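PDB 2OPK: hypothetical protein from Ralstonia eutropha, which is of unknown function but adopts a cupin fold and has been put forward as a possible mannose-6-phosphate isomerase. Local coordinates for residues N8-V13 with P101-A106; P18-Q23 with E34-N39. All coordinates share one frame; numbering follows the deposited sequence. Where two conformers were deposited one is given.

Contact 1. Residues N8-V13 with P101-A106; sequences NLFADV and PTVWLA
Val103 and Val13 share one side-chain setting, CG1 anti to the backbone N (chi1 179° and 168°), and this turns their CG2 methyls tip to tip, 4.2 Å from Val13 CG2 to Val103 CG2. The contact lays the loop after strand 5-8 over strand 102-109 of the cupin beta-barrel, and its side chains meet through apolar groups. CG1 of Val103 is directed at Leu9, 4.1 Å from Leu9 CG, the two side chains crossing obliquely; the one polar atom it touches closely is the carbonyl Leu9 O, at 3.6 Å. Further along the strand Leu9 CD1 meets Leu105 CD1. The edge of the Phe10 ring, at CD1, faces Val103 CG2 in a loose 4.5 Å contact. Trp104 and Thr102, alternating with Val103, direct their side chains away from the loop; the indole NE1 of Trp104 is hydrogen-bonded to Ser38.

A type I turn from Asn8 to Ala11 presents Leu9 to the strand. Its start is an Asx turn: Asn8 OD1 accepts from Phe10 N at 2.8 Å, the donor standing above the carbonyl plane. Asn8 also pairs in an antiparallel ladder with a strand of the second subunit, and ND2 bonds to Asp81 of that subunit, so the turn leads straight out of the dimer interface. At the far end of 8-13, Val13 CG1 rests on the Pro101 ring, 3.8 Å from Pro101 CB and 3.9 Å from Pro101 CG.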
# COMPACT_ATOMS: atom_id res chain seq x y z
N ASN B 8 -0.06 2.85 -11.94
CA ASN B 8 1.19 3.17 -11.31
C ASN B 8 0.92 4.35 -10.41
O ASN B 8 0.32 5.34 -10.86
CB ASN B 8 2.30 3.47 -12.31
CG ASN B 8 3.64 3.65 -11.63
OD1 ASN B 8 3.94 4.70 -11.08
ND2 ASN B 8 4.46 2.60 -11.67
N LEU B 9 1.35 4.23 -9.15
CA LEU B 9 1.12 5.26 -8.13
C LEU B 9 1.85 6.58 -8.41
O LEU B 9 1.43 7.62 -7.93
CB LEU B 9 1.55 4.74 -6.77
CG LEU B 9 0.55 4.98 -5.67
CD1 LEU B 9 -0.77 4.22 -5.90
CD2 LEU B 9 1.17 4.55 -4.37
N PHE B 10 2.91 6.54 -9.20
CA PHE B 10 3.70 7.75 -9.55
C PHE B 10 3.35 8.42 -10.90
O PHE B 10 3.92 9.45 -11.24
CB PHE B 10 5.19 7.44 -9.48
CG PHE B 10 5.59 6.69 -8.25
CD1 PHE B 10 5.38 7.23 -6.99
CD2 PHE B 10 6.16 5.42 -8.35
CE1 PHE B 10 5.71 6.52 -5.86
CE2 PHE B 10 6.53 4.72 -7.21
CZ PHE B 10 6.29 5.27 -5.97
N ALA B 11 2.39 7.86 -11.62
CA ALA B 11 1.94 8.34 -12.92
C ALA B 11 0.89 9.41 -12.74
O ALA B 11 0.13 9.35 -11.80
CB ALA B 11 1.33 7.12 -13.76
N ASP B 12 0.85 10.40 -13.63
CA ASP B 12 -0.17 11.45 -13.61
C ASP B 12 -0.26 12.17 -12.26
O ASP B 12 -1.36 12.40 -11.76
CB ASP B 12 -1.56 10.88 -13.99
CG ASP B 12 -1.52 10.07 -15.28
OD1 ASP B 12 -0.90 10.57 -16.25
OD2 ASP B 12 -2.12 8.96 -15.35
N VAL B 13 0.89 12.56 -11.73
CA VAL B 13 0.99 13.23 -10.44
C VAL B 13 1.22 14.74 -10.68
O VAL B 13 2.30 15.13 -11.13
CB VAL B 13 2.18 12.67 -9.62
CG1 VAL B 13 2.49 13.56 -8.41
CG2 VAL B 13 1.94 11.24 -9.22
N PRO B 101 6.53 16.37 -4.93
CA PRO B 101 5.31 15.72 -4.44
C PRO B 101 5.54 14.60 -3.43
O PRO B 101 6.54 13.88 -3.48
CB PRO B 101 4.65 15.17 -5.73
CG PRO B 101 5.19 15.94 -6.82
CD PRO B 101 6.61 16.36 -6.40
N THR B 102 4.61 14.48 -2.50
CA THR B 102 4.56 13.39 -1.56
C THR B 102 3.33 12.57 -1.98
O THR B 102 2.20 13.07 -1.96
CB THR B 102 4.46 13.88 -0.11
OG1 THR B 102 5.64 14.59 0.24
CG2 THR B 102 4.31 12.71 0.84
N VAL B 103 3.58 11.34 -2.41
CA VAL B 103 2.51 10.41 -2.78
C VAL B 103 2.34 9.38 -1.69
O VAL B 103 3.32 8.75 -1.27
CB VAL B 103 2.82 9.67 -4.14
CG1 VAL B 103 1.69 8.71 -4.48
CG2 VAL B 103 3.07 10.68 -5.26
N TRP B 104 1.10 9.21 -1.25
CA TRP B 104 0.75 8.28 -0.17
C TRP B 104 -0.19 7.21 -0.69
O TRP B 104 -0.88 7.42 -1.68
CB TRP B 104 -0.04 8.95 0.92
CG TRP B 104 0.42 10.28 1.44
CD1 TRP B 104 0.43 11.45 0.79
CD2 TRP B 104 0.90 10.56 2.77
NE1 TRP B 104 0.88 12.46 1.61
CE2 TRP B 104 1.18 11.93 2.83
CE3 TRP B 104 1.12 9.77 3.90
CZ2 TRP B 104 1.65 12.55 4.00
CZ3 TRP B 104 1.58 10.37 5.06
CH2 TRP B 104 1.86 11.74 5.11
N LEU B 105 -0.22 6.10 0.03
CA LEU B 105 -1.20 5.04 -0.19
C LEU B 105 -1.94 4.91 1.11
O LEU B 105 -1.31 4.78 2.17
CB LEU B 105 -0.51 3.72 -0.52
CG LEU B 105 -1.46 2.56 -0.85
CD1 LEU B 105 -2.22 2.80 -2.17
CD2 LEU B 105 -0.65 1.30 -0.94
N ALA B 106 -3.26 5.00 1.06
CA ALA B 106 -4.08 5.00 2.25
C ALA B 106 -5.21 3.98 2.14
O ALA B 106 -5.83 3.83 1.07
CB ALA B 106 -4.63 6.39 2.52

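Contact 2. Residues P18-Q23 with E34-N39; sequences PDEIFQ and ERIISN
The Phe22 ring carries CG2 of Ile36 over one face, a CH-pi contact 4.0 Å from Ile36 CG2 to the ring centroid, while the Glu34 carboxylate comes to its edge, OE1 3.6 Å from Phe22 CD2 and its plane turned 50° from the ring. The Arg35 guanidinium has Ile37 CD1 over one face; at its edge lies the Gln23 amide, nearly coplanar with it. Gln23 OE1 takes a straight bond from Arg35 NH2 (2.7 Å, 165°), in both the carbonyl and guanidinium planes, and a weak one from Arg35 NE. The bend at chi3 of Arg35 (83°) turns the group alongside Gln23, and NH1 is held by the carbonyls of Leu9 and Ala11.

These side chains sit on an antiparallel beta hairpin. Ile21 with Ile37 and Gln23 with Arg35 are hydrogen-bonded pairs, each with two backbone N-H to O bonds, and between them Phe22 and Ile36 form a non-hydrogen-bonded pair on the other face. Where regular pairing ends, Ser38 OG donates to Glu20 OE2 at 2.6 Å, from above the carboxylate plane, while the same OG accepts from Trp104 NE1. A water links the ends further: it donates to Asp19 O and Ile37 O and accepts from Asn39 ND2.

Within the five-stranded sheet, strand 21-28 is outermost in this chain and strand 31-38 lies between it and strand 102-109, whose His108 bonds Glu34 OE2 and whose Trp104 packs on Ile36.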
# COMPACT_ATOMS: atom_id res chain seq x y z
N PRO B 18 -2.16 23.43 -5.64
CA PRO B 18 -2.25 24.13 -4.36
C PRO B 18 -2.83 23.34 -3.21
O PRO B 18 -2.44 23.58 -2.06
CB PRO B 18 -3.20 25.29 -4.65
CG PRO B 18 -3.11 25.46 -6.08
CD PRO B 18 -2.99 24.10 -6.65
N ASP B 19 -3.75 22.40 -3.50
CA ASP B 19 -4.34 21.56 -2.47
C ASP B 19 -4.09 20.08 -2.68
O ASP B 19 -3.81 19.65 -3.81
CB ASP B 19 -5.83 21.82 -2.39
CG ASP B 19 -6.12 23.25 -1.96
OD1 ASP B 19 -5.70 23.62 -0.86
OD2 ASP B 19 -6.72 24.00 -2.74
N GLU B 20 -4.19 19.30 -1.59
CA GLU B 20 -4.01 17.84 -1.67
C GLU B 20 -5.07 17.24 -2.55
O GLU B 20 -6.21 17.73 -2.58
CB GLU B 20 -4.10 17.14 -0.31
CG GLU B 20 -2.90 17.30 0.52
CD GLU B 20 -2.86 16.36 1.71
OE1 GLU B 20 -3.93 15.93 2.20
OE2 GLU B 20 -1.74 16.11 2.18
N ILE B 21 -4.68 16.19 -3.26
CA ILE B 21 -5.53 15.46 -4.18
C ILE B 21 -5.70 14.03 -3.70
O ILE B 21 -4.73 13.38 -3.30
CB ILE B 21 -4.90 15.50 -5.61
CG1 ILE B 21 -5.08 16.90 -6.19
CG2 ILE B 21 -5.45 14.44 -6.52
CD1 ILE B 21 -4.17 17.23 -7.33
N PHE B 22 -6.95 13.55 -3.75
CA PHE B 22 -7.27 12.20 -3.41
C PHE B 22 -7.89 11.50 -4.60
O PHE B 22 -8.76 12.07 -5.28
CB PHE B 22 -8.26 12.17 -2.24
CG PHE B 22 -7.70 12.73 -0.97
CD1 PHE B 22 -7.57 14.09 -0.79
CD2 PHE B 22 -7.35 11.89 0.09
CE1 PHE B 22 -7.07 14.63 0.39
CE2 PHE B 22 -6.79 12.43 1.27
CZ PHE B 22 -6.67 13.78 1.42
N GLN B 23 -7.46 10.26 -4.83
CA GLN B 23 -7.96 9.44 -5.95
C GLN B 23 -8.12 8.01 -5.50
O GLN B 23 -7.14 7.35 -5.16
CB GLN B 23 -7.01 9.50 -7.14
CG GLN B 23 -6.99 10.88 -7.74
CD GLN B 23 -6.15 10.99 -8.98
OE1 GLN B 23 -4.97 10.80 -8.90
NE2 GLN B 23 -6.75 11.35 -10.11
N GLU B 34 -6.80 4.29 -1.61
CA GLU B 34 -6.64 5.52 -2.36
C GLU B 34 -5.20 6.01 -2.35
O GLU B 34 -4.42 5.74 -1.44
CB GLU B 34 -7.54 6.62 -1.78
CG GLU B 34 -7.12 7.10 -0.40
CD GLU B 34 -8.07 8.11 0.21
OE1 GLU B 34 -8.91 8.69 -0.53
OE2 GLU B 34 -7.93 8.32 1.45
N ARG B 35 -4.91 6.79 -3.38
CA ARG B 35 -3.66 7.54 -3.51
C ARG B 35 -3.93 9.00 -3.05
O ARG B 35 -5.00 9.55 -3.33
CB ARG B 35 -3.32 7.54 -4.98
CG ARG B 35 -2.14 8.22 -5.33
CD ARG B 35 -1.85 8.02 -6.79
NE ARG B 35 -2.54 8.89 -7.75
CZ ARG B 35 -1.98 9.25 -8.91
NH1 ARG B 35 -0.75 8.85 -9.20
NH2 ARG B 35 -2.59 10.00 -9.80
N ILE B 36 -2.99 9.58 -2.31
CA ILE B 36 -3.04 10.97 -1.88
C ILE B 36 -1.80 11.64 -2.44
O ILE B 36 -0.70 11.06 -2.39
CB ILE B 36 -3.00 11.16 -0.35
CG1 ILE B 36 -4.01 10.24 0.33
CG2 ILE B 36 -3.21 12.68 0.02
CD1 ILE B 36 -3.94 10.17 1.91
N ILE B 37 -1.99 12.82 -3.03
CA ILE B 37 -0.89 13.59 -3.60
C ILE B 37 -0.79 14.91 -2.85
O ILE B 37 -1.71 15.77 -2.92
CB ILE B 37 -1.09 13.87 -5.11
CG1 ILE B 37 -1.43 12.58 -5.88
CG2 ILE B 37 0.13 14.55 -5.71
CD1 ILE B 37 -0.34 11.54 -5.88
N SER B 38 0.32 15.08 -2.13
CA SER B 38 0.63 16.30 -1.42
C SER B 38 1.70 17.02 -2.18
O SER B 38 2.52 16.42 -2.89
CB SER B 38 1.14 16.00 -0.02
OG SER B 38 0.22 15.23 0.73
N ASN B 39 1.67 18.33 -2.03
CA ASN B 39 2.70 19.21 -2.59
C ASN B 39 3.01 20.27 -1.55
O ASN B 39 2.80 21.46 -1.78
CB ASN B 39 2.21 19.88 -3.88
CG ASN B 39 2.34 18.98 -5.07
OD1 ASN B 39 3.43 18.81 -5.61
ND2 ASN B 39 1.20 18.40 -5.51
O HOH W 1 -1.41 18.34 -4.04

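In the fold
Contacts 1 and 2 meet on one sheet, their centres about 8 Å apart, because strands 102-109 and 31-38 are neighbours: Thr102 O lies 2.8 Å from Ser38 N. Arg35 ties the hairpin to the loop 8-13, with Ala11 O 2.8 Å from Arg35 NH1, so the side chain that Gln23 steadies in contact 2 also holds the loop of contact 1. Val13 of that loop packs on Arg35 and Ile37. On the opposite face of the sheet, polar side chains join the two contacts close to bound ligand: the side chains of Trp104 and of Glu20 each have a bound unidentified ligand about 3 Å away at the nearest atoms, probably a crystallisation component but possibly marking a pocket.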